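Local structure of conjugal transfer protein TRWB (Escherichia coli, 1E9R) at residues B[38-49]-B[69-80]; B[398-406]-B[416-424]. The protein probably couples DNA processing to its export during bacterial conjugation, assembling as a hexameric ring that resembles ring helicases and F1-ATPase. All coordinates share one frame; numbering follows the deposited sequence.

Contact 1 sets the small hairpin 41-46 against helix 66-79, the helix that follows a loop with the pattern of a Walker A P-loop; contact 2 pairs strands 404-408 and 415-419 near one end of the large mixed sheet. Their centres lie about 16 Å apart and the two meet directly: CA of Ala43 in the hairpin turn is 3.7 Å from CD2 of Leu420. Leu420 also touches Leu69 and Glu72 of the helix and residues of the putative P-loop, which Leu69 approaches without touching. Both contacts thus lie close to the probable nucleotide site, contact 2 the more directly. Where they adjoin, Glu72 OE1 comes within 4.1 Å of Glu421 OE2, a proximity of like charges.

Contact 1 (B[38-49]-B[69-80]); sequences KQVTVAGVPMPR and LLRELAYTGLLR
Hairpin 41-46 packs against one side of helix 66-79 in a mixed polar and apolar contact, anchored by Glu72 at the turn and Arg80 farther along the segment. The Glu72 chain, extended with CG anti to the backbone N (chi1 163°), carries OE2 to the hairpin, where its anti lone pair takes the hydroxyl of Thr41 (OG1 to OE2, 2.6 Å) and its syn lone pair the amide of Gly44 in the type I' turn (N to OE2, 2.8 Å). Glycine suits this position because at these backbone angles a side chain would collide with the carbonyl oxygen of Ala43. Thr76 OG1 accepts the Thr41 amide N at 3.2 Å, while Val40 CG2 meets Leu73 CD2 at 3.5 Å, a branched apolar pair beside the polar bonds. Arg80, long enough to reach back, bonds through NH1 to Lys38 O (3.1 Å) in its guanidinium plane; Val40 CG1 covers one face and Arg49 stacks on the other, planes 29° apart. Asp82 and Glu52 form salt bridges with Arg80, probably balancing the stacked guanidinium charges. OE2 thus ties Thr41 and the turn to the helix; its two donors would favour a charged Glu72, the partnerless buried OE1 and nearby Glu421 probably the neutral form.

Contact 2 (B[398-406]-B[416-424]); sequences ANLPDLTAY and AKVPLEIKQ
Ala405 and Val418 form the hydrogen-bonded pair at the heart of an antiparallel hairpin, exchanging two nearly straight backbone bonds: Ala405 N to Val418 O and Val418 N to Ala405 O, each 2.8 Å. The pairing runs on past the strand end, where Leu420 N reaches Leu403 O at 2.7 Å from above the carbonyl plane. Here the packing is close. Leu403 CD2 lies 3.9 Å from Leu420 CB, the two side chains crossing at about a right angle, and the branched leucine also sends CD1 to CD1 of Ile422, 3.3 Å away, although Ile422 itself is largely exposed.

On the face with Thr404 and Tyr406, both buried, the solvent side is formed by the exposed Lys417 and Pro419, and contacts loosen toward the lysine's end. Lys417 is fully extended, with CG anti to the backbone N (chi1 -178°), so its methylenes run obliquely across the Tyr406 ring: CB stands 3.5 Å from CE1, and CG makes an off-centre CH-pi contact. Farther out, Lys417 CE passes Thr404 CG2 at 3.9 Å. A lysine fits this exposed position because its aliphatic stem can pack while the ammonium reaches onward. Were Tyr406 an alanine, the lysine stem would probably lose its aromatic support and swing more freely.

Strand 404-408 lies between 415-419 and 339-342 in the large mixed sheet, with Tyr406 backbone-bonded to Val342. Leu420 turns to Leu69 and Glu72 of helix 66-79, while Asp402 makes a salt bridge to Arg54 of a neighbouring subunit, bringing the loop before strand 404-408 to the subunit interface.

Contact 1 (B[38-49]-B[69-80])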
loop_
_atom_site.group_PDB
_atom_site.type_symbol
_atom_site.label_atom_id
_atom_site.label_comp_id
_atom_site.label_asym_id
_atom_site.label_seq_id
_atom_site.Cartn_x
_atom_site.Cartn_y
_atom_site.Cartn_z
ATOM N N LYS B 38 7.482 50.148 -2.065
ATOM C CA LYS B 38 8.815 49.562 -2.036
ATOM C C LYS B 38 8.617 48.042 -2.026
ATOM O O LYS B 38 7.812 47.528 -1.246
ATOM C CB LYS B 38 9.548 50.022 -0.778
ATOM C CG LYS B 38 10.972 50.445 -1.030
ATOM C CD LYS B 38 11.720 49.396 -1.831
ATOM C CE LYS B 38 13.154 49.831 -2.087
ATOM N NZ LYS B 38 13.885 50.068 -0.805
ATOM N N GLN B 39 9.339 47.333 -2.892
ATOM C CA GLN B 39 9.199 45.875 -3.011
ATOM C C GLN B 39 10.501 45.084 -2.858
ATOM O O GLN B 39 11.599 45.615 -3.036
ATOM C CB GLN B 39 8.598 45.514 -4.382
ATOM C CG GLN B 39 7.200 46.049 -4.678
ATOM C CD GLN B 39 6.808 45.861 -6.142
ATOM O OE1 GLN B 39 7.372 46.500 -7.028
ATOM N NE2 GLN B 39 5.845 44.980 -6.401
ATOM N N VAL B 40 10.360 43.799 -2.542
ATOM C CA VAL B 40 11.505 42.899 -2.414
ATOM C C VAL B 40 11.587 42.183 -3.765
ATOM O O VAL B 40 10.599 42.147 -4.502
ATOM C CB VAL B 40 11.289 41.873 -1.277
ATOM C CG1 VAL B 40 11.160 42.611 0.058
ATOM C CG2 VAL B 40 10.039 41.043 -1.550
ATOM N N THR B 41 12.738 41.622 -4.114
ATOM C CA THR B 41 12.822 40.959 -5.406
ATOM C C THR B 41 13.118 39.479 -5.356
ATOM O O THR B 41 13.779 38.986 -4.437
ATOM C CB THR B 41 13.892 41.596 -6.318
ATOM O OG1 THR B 41 15.192 41.416 -5.737
ATOM C CG2 THR B 41 13.610 43.074 -6.515
ATOM N N VAL B 42 12.626 38.788 -6.381
ATOM C CA VAL B 42 12.814 37.360 -6.549
ATOM C C VAL B 42 13.550 37.213 -7.867
ATOM O O VAL B 42 12.979 37.449 -8.928
ATOM C CB VAL B 42 11.459 36.620 -6.647
ATOM C CG1 VAL B 42 11.699 35.122 -6.829
ATOM C CG2 VAL B 42 10.616 36.896 -5.403
ATOM N N ALA B 43 14.823 36.848 -7.800
ATOM C CA ALA B 43 15.628 36.686 -9.013
ATOM C C ALA B 43 15.590 37.947 -9.881
ATOM O O ALA B 43 15.595 37.869 -11.110
ATOM C CB ALA B 43 15.127 35.490 -9.817
ATOM N N GLY B 44 15.545 39.109 -9.238
ATOM C CA GLY B 44 15.516 40.356 -9.973
ATOM C C GLY B 44 14.116 40.818 -10.321
ATOM O O GLY B 44 13.932 41.918 -10.848
ATOM N N VAL B 45 13.122 39.985 -10.032
ATOM C CA VAL B 45 11.743 40.352 -10.333
ATOM C C VAL B 45 11.051 40.846 -9.078
ATOM O O VAL B 45 11.052 40.161 -8.059
ATOM C CB VAL B 45 10.935 39.167 -10.891
ATOM C CG1 VAL B 45 9.573 39.656 -11.348
ATOM C CG2 VAL B 45 11.683 38.499 -12.035
ATOM N N PRO B 46 10.460 42.052 -9.132
ATOM C CA PRO B 46 9.770 42.588 -7.956
ATOM C C PRO B 46 8.572 41.722 -7.589
ATOM O O PRO B 46 7.759 41.348 -8.437
ATOM C CB PRO B 46 9.380 44.003 -8.387
ATOM C CG PRO B 46 9.222 43.880 -9.850
ATOM C CD PRO B 46 10.393 43.005 -10.252
ATOM N N MET B 47 8.479 41.404 -6.308
ATOM C CA MET B 47 7.417 40.564 -5.814
ATOM C C MET B 47 6.148 41.350 -5.506
ATOM O O MET B 47 6.181 42.349 -4.793
ATOM C CB MET B 47 7.917 39.825 -4.573
ATOM C CG MET B 47 6.858 39.052 -3.818
ATOM S SD MET B 47 7.609 37.853 -2.709
ATOM C CE MET B 47 6.329 36.588 -2.710
ATOM N N PRO B 48 5.012 40.920 -6.073
ATOM C CA PRO B 48 3.751 41.609 -5.819
ATOM C C PRO B 48 3.570 41.677 -4.318
ATOM O O PRO B 48 3.666 40.665 -3.628
ATOM C CB PRO B 48 2.727 40.698 -6.471
ATOM C CG PRO B 48 3.478 40.163 -7.637
ATOM C CD PRO B 48 4.835 39.848 -7.066
ATOM N N ARG B 49 3.329 42.875 -3.814
ATOM C CA ARG B 49 3.142 43.083 -2.386
ATOM C C ARG B 49 2.111 42.146 -1.773
ATOM O O ARG B 49 2.317 41.626 -0.681
ATOM C CB ARG B 49 2.721 44.530 -2.127
ATOM C CG ARG B 49 3.859 45.519 -2.017
ATOM C CD ARG B 49 4.259 45.648 -0.579
ATOM N NE ARG B 49 5.017 46.867 -0.364
ATOM C CZ ARG B 49 5.265 47.375 0.836
ATOM N NH1 ARG B 49 4.799 46.755 1.913
ATOM N NH2 ARG B 49 5.978 48.492 0.954
ATOM N N LEU B 69 19.103 32.943 -4.131
ATOM C CA LEU B 69 17.779 33.557 -4.237
ATOM C C LEU B 69 17.257 34.020 -2.893
ATOM O O LEU B 69 16.737 35.131 -2.783
ATOM C CB LEU B 69 16.779 32.584 -4.873
ATOM C CG LEU B 69 15.437 33.175 -5.318
ATOM C CD1 LEU B 69 14.787 32.236 -6.306
ATOM C CD2 LEU B 69 14.526 33.415 -4.129
ATOM N N LEU B 70 17.375 33.172 -1.874
ATOM C CA LEU B 70 16.919 33.549 -0.538
ATOM C C LEU B 70 17.723 34.726 0.003
ATOM O O LEU B 70 17.171 35.599 0.675
ATOM C CB LEU B 70 17.038 32.381 0.441
ATOM C CG LEU B 70 15.786 31.528 0.607
ATOM C CD1 LEU B 70 15.531 30.752 -0.679
ATOM C CD2 LEU B 70 15.966 30.590 1.795
ATOM N N ARG B 71 19.025 34.742 -0.289
ATOM C CA ARG B 71 19.910 35.819 0.164
ATOM C C ARG B 71 19.432 37.149 -0.434
ATOM O O ARG B 71 19.303 38.157 0.269
ATOM C CB ARG B 71 21.355 35.535 -0.262
ATOM C CG ARG B 71 22.401 36.211 0.619
ATOM C CD ARG B 71 23.816 35.814 0.219
ATOM N NE ARG B 71 24.018 34.369 0.307
ATOM C CZ ARG B 71 24.504 33.623 -0.683
ATOM N NH1 ARG B 71 24.835 34.195 -1.833
ATOM N NH2 ARG B 71 24.655 32.310 -0.531
ATOM N N GLU B 72 19.158 37.136 -1.734
ATOM C CA GLU B 72 18.674 38.320 -2.426
ATOM C C GLU B 72 17.357 38.828 -1.843
ATOM O O GLU B 72 17.177 40.023 -1.618
ATOM C CB GLU B 72 18.481 38.006 -3.904
ATOM C CG GLU B 72 17.603 39.016 -4.610
ATOM C CD GLU B 72 17.478 38.761 -6.100
ATOM O OE1 GLU B 72 18.284 37.973 -6.666
ATOM O OE2 GLU B 72 16.565 39.372 -6.697
ATOM N N LEU B 73 16.429 37.910 -1.615
ATOM C CA LEU B 73 15.136 38.263 -1.060
ATOM C C LEU B 73 15.276 38.892 0.326
ATOM O O LEU B 73 14.645 39.903 0.627
ATOM C CB LEU B 73 14.259 37.018 -0.972
ATOM C CG LEU B 73 12.914 37.090 -1.680
ATOM C CD1 LEU B 73 12.234 35.761 -1.559
ATOM C CD2 LEU B 73 12.061 38.180 -1.080
ATOM N N ALA B 74 16.101 38.282 1.173
ATOM C CA ALA B 74 16.320 38.778 2.533
ATOM C C ALA B 74 16.948 40.173 2.500
ATOM O O ALA B 74 16.533 41.079 3.235
ATOM C CB ALA B 74 17.222 37.812 3.297
ATOM N N TYR B 75 17.955 40.324 1.644
ATOM C CA TYR B 75 18.650 41.588 1.473
ATOM C C TYR B 75 17.691 42.716 1.092
ATOM O O TYR B 75 17.608 43.734 1.774
ATOM C CB TYR B 75 19.716 41.437 0.396
ATOM C CG TYR B 75 20.376 42.737 0.008
ATOM C CD1 TYR B 75 20.928 43.581 0.977
ATOM C CD2 TYR B 75 20.470 43.115 -1.331
ATOM C CE1 TYR B 75 21.558 44.770 0.621
ATOM C CE2 TYR B 75 21.101 44.301 -1.701
ATOM C CZ TYR B 75 21.642 45.125 -0.724
ATOM O OH TYR B 75 22.263 46.300 -1.095
ATOM N N THR B 76 16.964 42.532 -0.003
ATOM C CA THR B 76 16.026 43.544 -0.457
ATOM C C THR B 76 14.957 43.848 0.598
ATOM O O THR B 76 14.400 44.946 0.638
ATOM C CB THR B 76 15.361 43.112 -1.788
ATOM O OG1 THR B 76 14.635 41.892 -1.610
ATOM C CG2 THR B 76 16.414 42.895 -2.838
ATOM N N GLY B 77 14.679 42.868 1.452
ATOM C CA GLY B 77 13.692 43.055 2.499
ATOM C C GLY B 77 14.288 43.886 3.614
ATOM O O GLY B 77 13.589 44.638 4.289
ATOM N N LEU B 78 15.593 43.744 3.816
ATOM C CA LEU B 78 16.290 44.506 4.846
ATOM C C LEU B 78 16.427 45.946 4.384
ATOM O O LEU B 78 16.365 46.871 5.186
ATOM C CB LEU B 78 17.671 43.921 5.099
ATOM C CG LEU B 78 17.679 42.568 5.798
ATOM C CD1 LEU B 78 19.047 41.927 5.643
ATOM C CD2 LEU B 78 17.299 42.757 7.261
ATOM N N LEU B 79 16.624 46.131 3.085
ATOM C CA LEU B 79 16.734 47.476 2.545
ATOM C C LEU B 79 15.429 48.221 2.789
ATOM O O LEU B 79 15.421 49.433 2.946
ATOM C CB LEU B 79 17.010 47.433 1.046
ATOM C CG LEU B 79 18.363 46.874 0.632
ATOM C CD1 LEU B 79 18.471 46.968 -0.862
ATOM C CD2 LEU B 79 19.495 47.644 1.295
ATOM N N ARG B 80 14.326 47.483 2.812
ATOM C CA ARG B 80 13.012 48.071 3.034
ATOM C C ARG B 80 12.734 48.225 4.534
ATOM O O ARG B 80 11.725 48.802 4.938
ATOM C CB ARG B 80 11.944 47.198 2.365
ATOM C CG ARG B 80 10.575 47.841 2.286
ATOM C CD ARG B 80 9.604 46.991 1.481
ATOM N NE ARG B 80 9.271 45.743 2.158
ATOM C CZ ARG B 80 8.458 44.818 1.662
ATOM N NH1 ARG B 80 7.895 45.005 0.481
ATOM N NH2 ARG B 80 8.207 43.712 2.344
#

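Contact 2 (B[398-406]-B[416-424])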
loop_
_atom_site.group_PDB
_atom_site.type_symbol
_atom_site.label_atom_id
_atom_site.label_comp_id
_atom_site.label_asym_id
_atom_site.label_seq_id
_atom_site.Cartn_x
_atom_site.Cartn_y
_atom_site.Cartn_z
ATOM N N ALA B 398 15.482 19.587 -16.674
ATOM C CA ALA B 398 16.642 18.739 -16.442
ATOM C C ALA B 398 17.899 19.340 -17.063
ATOM O O ALA B 398 19.018 19.024 -16.654
ATOM C CB ALA B 398 16.387 17.357 -17.016
ATOM N N ASN B 399 17.714 20.205 -18.055
ATOM C CA ASN B 399 18.837 20.847 -18.727
ATOM C C ASN B 399 19.001 22.307 -18.332
ATOM O O ASN B 399 19.854 23.006 -18.869
ATOM C CB ASN B 399 18.663 20.734 -20.234
ATOM C CG ASN B 399 18.840 19.323 -20.717
ATOM O OD1 ASN B 399 19.955 18.807 -20.742
ATOM N ND2 ASN B 399 17.741 18.674 -21.084
ATOM N N LEU B 400 18.179 22.765 -17.394
ATOM C CA LEU B 400 18.247 24.140 -16.931
ATOM C C LEU B 400 19.643 24.443 -16.426
ATOM O O LEU B 400 20.166 23.714 -15.577
ATOM C CB LEU B 400 17.277 24.362 -15.779
ATOM C CG LEU B 400 16.122 25.338 -15.958
ATOM C CD1 LEU B 400 15.648 25.751 -14.588
ATOM C CD2 LEU B 400 16.563 26.562 -16.720
ATOM N N PRO B 401 20.287 25.504 -16.953
ATOM C CA PRO B 401 21.637 25.812 -16.458
ATOM C C PRO B 401 21.472 26.302 -15.023
ATOM O O PRO B 401 20.400 26.789 -14.652
ATOM C CB PRO B 401 22.122 26.900 -17.414
ATOM C CG PRO B 401 20.852 27.578 -17.844
ATOM C CD PRO B 401 19.901 26.413 -18.050
ATOM N N ASP B 402 22.504 26.163 -14.206
ATOM C CA ASP B 402 22.370 26.600 -12.824
ATOM C C ASP B 402 22.233 28.114 -12.726
ATOM O O ASP B 402 22.629 28.843 -13.632
ATOM C CB ASP B 402 23.543 26.074 -11.986
ATOM C CG ASP B 402 23.322 24.628 -11.521
ATOM O OD1 ASP B 402 22.833 23.802 -12.331
ATOM O OD2 ASP B 402 23.635 24.312 -10.350
ATOM N N LEU B 403 21.648 28.580 -11.629
ATOM C CA LEU B 403 21.420 30.000 -11.418
ATOM C C LEU B 403 20.391 30.521 -12.407
ATOM O O LEU B 403 20.449 31.659 -12.851
ATOM C CB LEU B 403 22.720 30.783 -11.549
ATOM C CG LEU B 403 23.680 30.592 -10.379
ATOM C CD1 LEU B 403 24.946 31.387 -10.646
ATOM C CD2 LEU B 403 23.017 31.041 -9.084
ATOM N N THR B 404 19.455 29.658 -12.764
ATOM C CA THR B 404 18.372 30.024 -13.659
ATOM C C THR B 404 17.089 29.571 -12.959
ATOM O O THR B 404 17.012 28.455 -12.420
ATOM C CB THR B 404 18.503 29.332 -15.013
ATOM O OG1 THR B 404 19.806 29.588 -15.541
ATOM C CG2 THR B 404 17.457 29.865 -15.980
ATOM N N ALA B 405 16.084 30.439 -12.955
ATOM C CA ALA B 405 14.836 30.117 -12.284
ATOM C C ALA B 405 13.574 30.498 -13.027
ATOM O O ALA B 405 13.548 31.440 -13.813
ATOM C CB ALA B 405 14.815 30.770 -10.907
ATOM N N TYR B 406 12.525 29.735 -12.759
ATOM C CA TYR B 406 11.220 29.997 -13.324
ATOM C C TYR B 406 10.429 30.600 -12.174
ATOM O O TYR B 406 10.204 29.945 -11.167
ATOM C CB TYR B 406 10.561 28.711 -13.797
ATOM C CG TYR B 406 11.047 28.255 -15.147
ATOM C CD1 TYR B 406 10.618 28.895 -16.308
ATOM C CD2 TYR B 406 11.938 27.191 -15.274
ATOM C CE1 TYR B 406 11.060 28.490 -17.564
ATOM C CE2 TYR B 406 12.388 26.776 -16.534
ATOM C CZ TYR B 406 11.941 27.434 -17.669
ATOM O OH TYR B 406 12.373 27.046 -18.912
ATOM N N ALA B 416 8.069 33.355 -15.796
ATOM C CA ALA B 416 9.210 33.828 -16.561
ATOM C C ALA B 416 10.501 33.082 -16.216
ATOM O O ALA B 416 10.734 32.733 -15.064
ATOM C CB ALA B 416 9.394 35.316 -16.310
ATOM N N LYS B 417 11.331 32.830 -17.226
ATOM C CA LYS B 417 12.615 32.175 -17.023
ATOM C C LYS B 417 13.585 33.336 -16.851
ATOM O O LYS B 417 13.849 34.089 -17.789
ATOM C CB LYS B 417 12.983 31.345 -18.247
ATOM C CG LYS B 417 14.290 30.573 -18.145
ATOM C CD LYS B 417 14.557 29.848 -19.458
ATOM C CE LYS B 417 15.931 29.223 -19.485
ATOM N NZ LYS B 417 16.215 28.564 -20.787
ATOM N N VAL B 418 14.093 33.491 -15.636
ATOM C CA VAL B 418 14.998 34.578 -15.302
ATOM C C VAL B 418 16.294 34.048 -14.701
ATOM O O VAL B 418 16.310 32.987 -14.083
ATOM C CB VAL B 418 14.321 35.531 -14.284
ATOM C CG1 VAL B 418 15.308 36.558 -13.773
ATOM C CG2 VAL B 418 13.152 36.228 -14.935
ATOM N N PRO B 419 17.406 34.765 -14.903
ATOM C CA PRO B 419 18.663 34.293 -14.330
ATOM C C PRO B 419 18.891 34.897 -12.942
ATOM O O PRO B 419 18.421 36.001 -12.634
ATOM C CB PRO B 419 19.690 34.771 -15.340
ATOM C CG PRO B 419 19.131 36.090 -15.719
ATOM C CD PRO B 419 17.664 35.781 -15.939
ATOM N N LEU B 420 19.591 34.140 -12.106
ATOM C CA LEU B 420 19.940 34.560 -10.760
ATOM C C LEU B 420 21.311 35.209 -10.840
ATOM O O LEU B 420 22.202 34.727 -11.547
ATOM C CB LEU B 420 20.022 33.361 -9.824
ATOM C CG LEU B 420 18.742 32.985 -9.093
ATOM C CD1 LEU B 420 18.999 31.789 -8.182
ATOM C CD2 LEU B 420 18.270 34.188 -8.280
ATOM N N GLU B 421 21.479 36.297 -10.106
ATOM C CA GLU B 421 22.740 37.020 -10.093
ATOM C C GLU B 421 23.446 36.776 -8.771
ATOM O O GLU B 421 22.872 37.036 -7.712
ATOM C CB GLU B 421 22.454 38.508 -10.268
ATOM C CG GLU B 421 21.173 38.932 -9.541
ATOM C CD GLU B 421 20.596 40.244 -10.052
ATOM O OE1 GLU B 421 21.285 40.929 -10.847
ATOM O OE2 GLU B 421 19.453 40.585 -9.654
ATOM N N ILE B 422 24.676 36.271 -8.819
ATOM C CA ILE B 422 25.409 36.030 -7.581
ATOM C C ILE B 422 25.969 37.349 -7.052
ATOM O O ILE B 422 27.154 37.640 -7.223
ATOM C CB ILE B 422 26.585 35.040 -7.776
ATOM C CG1 ILE B 422 26.080 33.735 -8.387
ATOM C CG2 ILE B 422 27.247 34.751 -6.429
ATOM C CD1 ILE B 422 27.135 32.654 -8.470
ATOM N N LYS B 423 25.117 38.152 -6.420
ATOM C CA LYS B 423 25.573 39.421 -5.876
ATOM C C LYS B 423 26.584 39.139 -4.770
ATOM O O LYS B 423 26.499 38.125 -4.073
ATOM C CB LYS B 423 24.402 40.233 -5.319
ATOM C CG LYS B 423 24.801 41.649 -4.921
ATOM C CD LYS B 423 23.627 42.467 -4.412
ATOM C CE LYS B 423 24.003 43.941 -4.236
ATOM N NZ LYS B 423 25.127 44.162 -3.280
ATOM N N GLN B 424 27.551 40.033 -4.620
ATOM C CA GLN B 424 28.575 39.866 -3.606
ATOM C C GLN B 424 28.305 40.724 -2.383
ATOM O O GLN B 424 27.958 41.899 -2.498
ATOM C CB GLN B 424 29.949 40.209 -4.191
ATOM C CG GLN B 424 30.401 39.246 -5.276
ATOM C CD GLN B 424 30.512 37.809 -4.775
ATOM O OE1 GLN B 424 30.620 36.871 -5.569
ATOM N NE2 GLN B 424 30.493 37.633 -3.451
#